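Local coordinates for type 3 secretion system regulator YopR (Yersinia pestis, PDB 1Z21), which may regulate assembly of the type III secretion injectisome, possibly by controlling secretion or polymerisation of the needle subunit YscF, and takes part in pathogenesis, at residues 75-80 against 98-103; 37-42 against 94-99. All blocks are in the same frame, centred on the assembly; numbering follows the deposited sequence.

Interaction 1 of 2, residues 75-80 against 98-103; sequences AILLQV and ELINKE
Leu77 and Ile100 run past each other in opposite directions, each reaching across the interface toward the other's helix. Because CG1 of Ile100 lies anti to its carbonyl carbon (chi1 -74°), CG2 takes the position beside that carbonyl and turns to the base of Leu77, where Ile100 CG2 sits 3.9 Å from Leu77 CB. The same methyl also rests against a backbone atom, with Ile100 CG2 3.8 Å from Leu77 O. Farther out along Leu77, CD2 lies alongside Ile100 CG1 at 3.9 Å. The extended end of Ile100 continues toward the next turn of the facing helix, and its CD1 meets Val80 CG1 at 3.7 Å, the two side chains slanting across one another.

These are neighbouring turns of helices 71-82 and 94-107, the last two of the five helices in the protease-resistant YopR core, a domain resembling one domain of the secretion regulator YopN. The segments run nearly antiparallel, at 155°, with their axes 10.1 Å apart, and no hydrogen bond links them.

Leu77 has a second neighbour in Glu103, whose side chain crosses it at about a right angle. With CG anti to the backbone N (chi1 -179°), Glu103 presents its methylene, so that Glu103 CG packs 3.7 Å from Leu77 CD1. The chain then bends at chi2, and OE1 of Glu103, a buried residue, forms a salt bridge with Arg60 of helix 52-66, the helix that also supplies Leu63 against Leu77.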
ATOM      1  N   ALA A  75      -5.830  -3.941   0.868  1.00 13.43           N
ATOM      2  CA  ALA A  75      -5.967  -3.871  -0.590  1.00 12.92           C
ATOM      3  C   ALA A  75      -4.812  -3.133  -1.237  1.00 13.13           C
ATOM      4  O   ALA A  75      -4.270  -3.577  -2.245  1.00 13.60           O
ATOM      5  CB  ALA A  75      -7.283  -3.202  -0.953  1.00 12.79           C
ATOM      6  N   ILE A  76      -4.451  -1.987  -0.670  1.00 12.84           N
ATOM      7  CA  ILE A  76      -3.338  -1.203  -1.170  1.00 12.77           C
ATOM      8  C   ILE A  76      -2.037  -2.005  -1.135  1.00 12.67           C
ATOM      9  O   ILE A  76      -1.328  -2.057  -2.121  1.00 12.06           O
ATOM     10  CB  ILE A  76      -3.209   0.135  -0.401  1.00 12.91           C
ATOM     11  CG1 ILE A  76      -4.391   1.068  -0.743  1.00 12.49           C
ATOM     12  CG2 ILE A  76      -1.860   0.807  -0.678  1.00 13.99           C
ATOM     13  CD1 ILE A  76      -4.372   1.673  -2.144  1.00 13.21           C
ATOM     14  N   LEU A  77      -1.743  -2.640  -0.007  1.00 12.66           N
ATOM     15  CA  LEU A  77      -0.501  -3.401   0.162  1.00 12.58           C
ATOM     16  C   LEU A  77      -0.374  -4.508  -0.885  1.00 13.28           C
ATOM     17  O   LEU A  77       0.666  -4.649  -1.514  1.00 13.67           O
ATOM     18  CB  LEU A  77      -0.400  -3.987   1.592  1.00 12.24           C
ATOM     19  CG  LEU A  77      -0.008  -2.978   2.688  1.00 13.30           C
ATOM     20  CD1 LEU A  77      -0.201  -3.596   4.069  1.00 14.93           C
ATOM     21  CD2 LEU A  77       1.409  -2.505   2.490  1.00 13.92           C
ATOM     22  N   LEU A  78      -1.451  -5.262  -1.074  1.00 14.10           N
ATOM     23  CA  LEU A  78      -1.493  -6.336  -2.058  1.00 14.81           C
ATOM     24  C   LEU A  78      -1.300  -5.773  -3.466  1.00 15.51           C
ATOM     25  O   LEU A  78      -0.536  -6.318  -4.251  1.00 16.27           O
ATOM     26  CB  LEU A  78      -2.798  -7.129  -1.937  1.00 15.67           C
ATOM     27  CG  LEU A  78      -2.829  -7.992  -0.665  1.00 16.26           C
ATOM     28  CD1 LEU A  78      -4.207  -8.524  -0.350  1.00 18.45           C
ATOM     29  CD2 LEU A  78      -1.858  -9.133  -0.774  1.00 18.80           C
ATOM     30  N   GLN A  79      -1.938  -4.652  -3.768  1.00 15.94           N
ATOM     31  CA  GLN A  79      -1.794  -4.070  -5.103  1.00 16.40           C
ATOM     32  C   GLN A  79      -0.397  -3.492  -5.340  1.00 16.78           C
ATOM     33  O   GLN A  79       0.150  -3.634  -6.417  1.00 16.75           O
ATOM     34  CB  GLN A  79      -2.887  -3.035  -5.371  1.00 16.77           C
ATOM     35  CG  GLN A  79      -2.881  -2.499  -6.820  1.00 17.01           C
ATOM     36  CD  GLN A  79      -3.176  -3.575  -7.857  1.00 18.78           C
ATOM     37  OE1 GLN A  79      -3.933  -4.520  -7.590  1.00 19.67           O
ATOM     38  NE2 GLN A  79      -2.593  -3.430  -9.051  1.00 17.66           N
ATOM     39  N   VAL A  80       0.194  -2.869  -4.329  1.00 17.05           N
ATOM     40  CA  VAL A  80       1.576  -2.410  -4.410  1.00 17.37           C
ATOM     41  C   VAL A  80       2.498  -3.576  -4.819  1.00 18.97           C
ATOM     42  O   VAL A  80       3.340  -3.435  -5.712  1.00 18.45           O
ATOM     43  CB  VAL A  80       2.049  -1.767  -3.072  1.00 17.01           C
ATOM     44  CG1 VAL A  80       3.556  -1.587  -3.042  1.00 16.02           C
ATOM     45  CG2 VAL A  80       1.373  -0.420  -2.848  1.00 16.56           C
ATOM     46  N   GLU A  98       9.016  -8.121   1.353  1.00 20.24           N
ATOM     47  CA  GLU A  98       9.058  -8.830   2.632  1.00 19.41           C
ATOM     48  C   GLU A  98       8.416  -7.992   3.731  1.00 18.30           C
ATOM     49  O   GLU A  98       7.676  -8.511   4.561  1.00 17.95           O
ATOM     50  CB  GLU A  98      10.495  -9.183   3.020  1.00 19.98           C
ATOM     51  CG  GLU A  98      10.642  -9.820   4.399  1.00 21.11           C
ATOM     52  CD  GLU A  98       9.890 -11.126   4.554  1.00 24.87           C
ATOM     53  OE1 GLU A  98       9.453 -11.701   3.539  1.00 26.20           O
ATOM     54  OE2 GLU A  98       9.741 -11.593   5.706  1.00 26.14           O
ATOM     55  N   LEU A  99       8.719  -6.701   3.726  1.00 17.57           N
ATOM     56  CA  LEU A  99       8.090  -5.740   4.630  1.00 17.95           C
ATOM     57  C   LEU A  99       6.574  -5.786   4.532  1.00 16.59           C
ATOM     58  O   LEU A  99       5.872  -5.784   5.539  1.00 15.93           O
ATOM     59  CB  LEU A  99       8.525  -4.322   4.260  1.00 18.86           C
ATOM     60  CG  LEU A  99       9.139  -3.427   5.309  1.00 22.26           C
ATOM     61  CD1 LEU A  99      10.175  -4.188   6.136  1.00 22.94           C
ATOM     62  CD2 LEU A  99       9.769  -2.247   4.576  1.00 22.58           C
ATOM     63  N   ILE A 100       6.077  -5.785   3.296  1.00 16.18           N
ATOM     64  CA  ILE A 100       4.650  -5.785   3.040  1.00 15.80           C
ATOM     65  C   ILE A 100       4.026  -7.034   3.608  1.00 15.74           C
ATOM     66  O   ILE A 100       2.994  -6.990   4.274  1.00 15.16           O
ATOM     67  CB  ILE A 100       4.372  -5.667   1.531  1.00 16.15           C
ATOM     68  CG1 ILE A 100       4.651  -4.232   1.087  1.00 16.23           C
ATOM     69  CG2 ILE A 100       2.925  -6.069   1.219  1.00 16.04           C
ATOM     70  CD1 ILE A 100       4.532  -4.023  -0.414  1.00 17.18           C
ATOM     71  N   ASN A 101       4.671  -8.161   3.366  1.00 15.85           N
ATOM     72  CA  ASN A 101       4.147  -9.410   3.855  1.00 16.88           C
ATOM     73  C   ASN A 101       4.119  -9.486   5.392  1.00 16.45           C
ATOM     74  O   ASN A 101       3.198 -10.060   5.945  1.00 15.97           O
ATOM     75  CB  ASN A 101       4.867 -10.572   3.174  1.00 17.78           C
ATOM     76  CG  ASN A 101       4.484 -10.685   1.672  1.00 21.05           C
ATOM     77  OD1 ASN A 101       3.290 -10.755   1.318  1.00 24.69           O
ATOM     78  ND2 ASN A 101       5.482 -10.662   0.795  1.00 27.24           N
ATOM     79  N   LYS A 102       5.086  -8.867   6.067  1.00 16.14           N
ATOM     80  CA  LYS A 102       5.070  -8.818   7.532  1.00 16.29           C
ATOM     81  C   LYS A 102       3.912  -7.963   8.052  1.00 15.57           C
ATOM     82  O   LYS A 102       3.247  -8.339   9.012  1.00 15.93           O
ATOM     83  CB  LYS A 102       6.413  -8.319   8.080  1.00 17.04           C
ATOM     84  CG  LYS A 102       7.529  -9.311   7.873  1.00 19.41           C
ATOM     85  CD  LYS A 102       8.666  -9.077   8.794  1.00 21.83           C
ATOM     86  CE  LYS A 102       9.800 -10.044   8.516  1.00 22.68           C
ATOM     87  NZ  LYS A 102       9.474 -11.414   8.968  1.00 24.05           N
ATOM     88  N   GLU A 103       3.653  -6.823   7.413  1.00 14.56           N
ATOM     89  CA  GLU A 103       2.483  -6.009   7.768  1.00 13.68           C
ATOM     90  C   GLU A 103       1.169  -6.729   7.484  1.00 13.61           C
ATOM     91  O   GLU A 103       0.243  -6.638   8.273  1.00 13.09           O
ATOM     92  CB  GLU A 103       2.504  -4.653   7.057  1.00 13.84           C
ATOM     93  CG  GLU A 103       1.322  -3.730   7.394  1.00 11.94           C
ATOM     94  CD  GLU A 103       1.203  -3.366   8.877  1.00 14.92           C
ATOM     95  OE1 GLU A 103       2.206  -3.453   9.619  1.00 14.29           O
ATOM     96  OE2 GLU A 103       0.097  -2.968   9.298  1.00 14.85           O
TER

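Interaction 2 of 2, residues 37-42 against 94-99; sequences EALLAR and PYLSEL
Leu96 projects from the first turn of helix 94-107 toward Leu39 and Leu40 near the C-terminal end of helix 25-43. In the five-helix YopR core, this small apolar contact joins the second helix to the fifth across more than fifty residues of intervening chain. The closest pair of alpha carbons, CA of Leu40 and CA of Leu96, is still 7.7 Å apart, and the space between the backbones is bridged by side chains without any hydrogen bond.

From its CB, which points at the opposing helix, Leu96 places CG anti to the backbone N (chi1 180°), extending the branched end outward from its own helix. Neither CB nor CG comes within 4.2 Å of the facing segment, and the touching is left to the two methyls. CD1 approaches the root of Leu39, lying 4.2 Å from Leu39 CB. CD2 makes the closer contact with the same atom, at 3.9 Å from Leu39 CB, so the fork of Leu96 meets the first side-chain carbon of Leu39 with both its prongs.

Phe43, in the following turn of helix 25-43, and Ile84, just beyond helix 71-82, also touch Leu96. Leu39, buried like Leu96, packs in addition on Val62 of helix 52-66, while Leu40 is partly exposed.

Leu40 meets the tip of Leu96 from a different direction, by one methyl. Its CB does not point straight at helix 94-107, yet the outer end of the side chain comes nearer and crosses Leu96 at about a right angle, bringing its CD2 methyl to 3.9 Å from Leu96 CD2.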
ATOM      1  N   GLU A  37       4.902   4.511  -5.193  1.00 20.26           N
ATOM      2  CA  GLU A  37       5.958   5.512  -5.422  1.00 20.74           C
ATOM      3  C   GLU A  37       6.588   5.983  -4.108  1.00 20.67           C
ATOM      4  O   GLU A  37       7.815   6.076  -3.997  1.00 20.78           O
ATOM      5  CB  GLU A  37       5.422   6.701  -6.227  1.00 21.13           C
ATOM      6  CG  GLU A  37       5.127   6.318  -7.673  1.00 23.60           C
ATOM      7  CD  GLU A  37       4.368   7.366  -8.473  1.00 27.24           C
ATOM      8  OE1 GLU A  37       3.741   8.285  -7.889  1.00 31.78           O
ATOM      9  OE2 GLU A  37       4.390   7.247  -9.716  1.00 29.04           O
ATOM     10  N   ALA A  38       5.759   6.260  -3.108  1.00 20.80           N
ATOM     11  CA  ALA A  38       6.257   6.742  -1.822  1.00 20.75           C
ATOM     12  C   ALA A  38       7.047   5.651  -1.087  1.00 20.92           C
ATOM     13  O   ALA A  38       8.049   5.933  -0.429  1.00 20.77           O
ATOM     14  CB  ALA A  38       5.111   7.235  -0.975  1.00 20.89           C
ATOM     15  N   LEU A  39       6.599   4.407  -1.206  1.00 20.85           N
ATOM     16  CA  LEU A  39       7.270   3.287  -0.543  1.00 21.63           C
ATOM     17  C   LEU A  39       8.587   2.958  -1.232  1.00 22.51           C
ATOM     18  O   LEU A  39       9.572   2.644  -0.583  1.00 23.06           O
ATOM     19  CB  LEU A  39       6.362   2.054  -0.508  1.00 21.29           C
ATOM     20  CG  LEU A  39       5.219   2.105   0.518  1.00 20.01           C
ATOM     21  CD1 LEU A  39       4.261   0.956   0.298  1.00 18.38           C
ATOM     22  CD2 LEU A  39       5.726   2.079   1.957  1.00 19.77           C
ATOM     23  N   LEU A  40       8.610   3.030  -2.553  1.00 23.46           N
ATOM     24  CA  LEU A  40       9.843   2.799  -3.298  1.00 24.36           C
ATOM     25  C   LEU A  40      10.879   3.890  -3.001  1.00 25.14           C
ATOM     26  O   LEU A  40      12.079   3.620  -2.981  1.00 25.26           O
ATOM     27  CB  LEU A  40       9.548   2.697  -4.795  1.00 24.57           C
ATOM     28  CG  LEU A  40       8.993   1.330  -5.216  1.00 25.32           C
ATOM     29  CD1 LEU A  40       8.566   1.349  -6.681  1.00 26.47           C
ATOM     30  CD2 LEU A  40       9.998   0.216  -4.980  1.00 26.12           C
ATOM     31  N   ALA A  41      10.415   5.106  -2.735  1.00 26.28           N
ATOM     32  CA  ALA A  41      11.296   6.212  -2.367  1.00 27.46           C
ATOM     33  C   ALA A  41      11.934   5.989  -0.998  1.00 28.26           C
ATOM     34  O   ALA A  41      13.044   6.454  -0.757  1.00 28.53           O
ATOM     35  CB  ALA A  41      10.536   7.527  -2.381  1.00 27.62           C
ATOM     36  N   ARG A  42      11.244   5.285  -0.103  1.00 29.27           N
ATOM     37  CA  ARG A  42      11.792   4.973   1.226  1.00 30.11           C
ATOM     38  C   ARG A  42      12.589   3.667   1.268  1.00 30.24           C
ATOM     39  O   ARG A  42      13.539   3.555   2.034  1.00 30.58           O
ATOM     40  CB  ARG A  42      10.668   4.885   2.261  1.00 30.74           C
ATOM     41  CG  ARG A  42       9.864   6.165   2.414  1.00 32.70           C
ATOM     42  CD  ARG A  42      10.532   7.124   3.388  1.00 36.71           C
ATOM     43  NE  ARG A  42      10.364   6.699   4.775  1.00 39.08           N
ATOM     44  CZ  ARG A  42       9.522   7.268   5.632  1.00 40.47           C
ATOM     45  NH2 ARG A  42       9.437   6.815   6.875  1.00 41.30           N
ATOM     46  N   PRO A  94      12.930  -7.519  -3.042  1.00 32.85           N
ATOM     47  CA  PRO A  94      12.481  -8.451  -2.008  1.00 31.50           C
ATOM     48  C   PRO A  94      12.377  -7.793  -0.637  1.00 29.58           C
ATOM     49  O   PRO A  94      11.653  -8.304   0.209  1.00 29.71           O
ATOM     50  CB  PRO A  94      13.553  -9.545  -2.018  1.00 31.73           C
ATOM     51  CG  PRO A  94      14.766  -8.917  -2.614  1.00 32.62           C
ATOM     52  CD  PRO A  94      14.305  -7.812  -3.501  1.00 33.08           C
ATOM     53  N   TYR A  95      13.081  -6.687  -0.437  1.00 27.08           N
ATOM     54  CA  TYR A  95      13.045  -5.975   0.825  1.00 25.26           C
ATOM     55  C   TYR A  95      11.658  -5.423   1.086  1.00 24.04           C
ATOM     56  O   TYR A  95      11.076  -5.703   2.128  1.00 22.88           O
ATOM     57  CB  TYR A  95      14.060  -4.838   0.831  1.00 24.78           C
ATOM     58  CG  TYR A  95      14.359  -4.277   2.195  1.00 23.91           C
ATOM     59  CD1 TYR A  95      15.500  -4.670   2.884  1.00 23.23           C
ATOM     60  CD2 TYR A  95      13.517  -3.335   2.794  1.00 23.54           C
ATOM     61  CE1 TYR A  95      15.792  -4.157   4.132  1.00 23.89           C
ATOM     62  CE2 TYR A  95      13.804  -2.808   4.047  1.00 23.50           C
ATOM     63  CZ  TYR A  95      14.946  -3.231   4.713  1.00 23.44           C
ATOM     64  OH  TYR A  95      15.260  -2.730   5.950  1.00 22.88           O
ATOM     65  N   LEU A  96      11.131  -4.649   0.138  1.00 23.01           N
ATOM     66  CA  LEU A  96       9.807  -4.034   0.302  1.00 22.13           C
ATOM     67  C   LEU A  96       8.728  -5.109   0.279  1.00 21.77           C
ATOM     68  O   LEU A  96       7.757  -5.051   1.030  1.00 21.35           O
ATOM     69  CB  LEU A  96       9.550  -2.970  -0.778  1.00 22.02           C
ATOM     70  CG  LEU A  96       8.191  -2.243  -0.737  1.00 21.87           C
ATOM     71  CD1 LEU A  96       7.884  -1.639   0.635  1.00 20.78           C
ATOM     72  CD2 LEU A  96       8.114  -1.154  -1.810  1.00 21.05           C
ATOM     73  N   SER A  97       8.908  -6.106  -0.574  1.00 21.30           N
ATOM     74  CA  SER A  97       7.976  -7.213  -0.646  1.00 21.62           C
ATOM     75  C   SER A  97       7.876  -7.937   0.689  1.00 20.59           C
ATOM     76  O   SER A  97       6.790  -8.308   1.120  1.00 20.31           O
ATOM     77  CB  SER A  97       8.397  -8.170  -1.755  1.00 21.86           C
ATOM     78  OG  SER A  97       8.331  -7.498  -2.991  1.00 24.13           O
ATOM     79  N   GLU A  98       9.016  -8.121   1.353  1.00 20.24           N
ATOM     80  CA  GLU A  98       9.058  -8.830   2.632  1.00 19.41           C
ATOM     81  C   GLU A  98       8.416  -7.992   3.731  1.00 18.30           C
ATOM     82  O   GLU A  98       7.676  -8.511   4.561  1.00 17.95           O
ATOM     83  CB  GLU A  98      10.495  -9.183   3.020  1.00 19.98           C
ATOM     84  CG  GLU A  98      10.642  -9.820   4.399  1.00 21.11           C
ATOM     85  CD  GLU A  98       9.890 -11.126   4.554  1.00 24.87           C
ATOM     86  OE1 GLU A  98       9.453 -11.701   3.539  1.00 26.20           O
ATOM     87  OE2 GLU A  98       9.741 -11.593   5.706  1.00 26.14           O
ATOM     88  N   LEU A  99       8.719  -6.701   3.726  1.00 17.57           N
ATOM     89  CA  LEU A  99       8.090  -5.740   4.630  1.00 17.95           C
ATOM     90  C   LEU A  99       6.574  -5.786   4.532  1.00 16.59           C
ATOM     91  O   LEU A  99       5.872  -5.784   5.539  1.00 15.93           O
ATOM     92  CB  LEU A  99       8.525  -4.322   4.260  1.00 18.86           C
ATOM     93  CG  LEU A  99       9.139  -3.427   5.309  1.00 22.26           C
ATOM     94  CD1 LEU A  99      10.175  -4.188   6.136  1.00 22.94           C
ATOM     95  CD2 LEU A  99       9.769  -2.247   4.576  1.00 22.58           C
TER

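Interactions 1 and 2 share helix 94-107, which packs against helix 71-82 through Ile100 and Glu103 and against helix 25-43 through Leu96, one turn before Ile100. Their centres lie about 9 Å apart, and they meet directly where Val80 CG1 of interaction 1 comes within 4.3 Å of Leu39 CD1 of interaction 2, so that helices 25-43 and 71-82 also pack on each other. At this third junction Arg36 of helix 25-43 also hydrogen-bonds to the carbonyl oxygens of Gln79 and Val80. Helix 52-66 contributes to both contacts, with Leu63 against Leu77 and Val62 against Leu39, making the two interactions adjoining parts of one helical core.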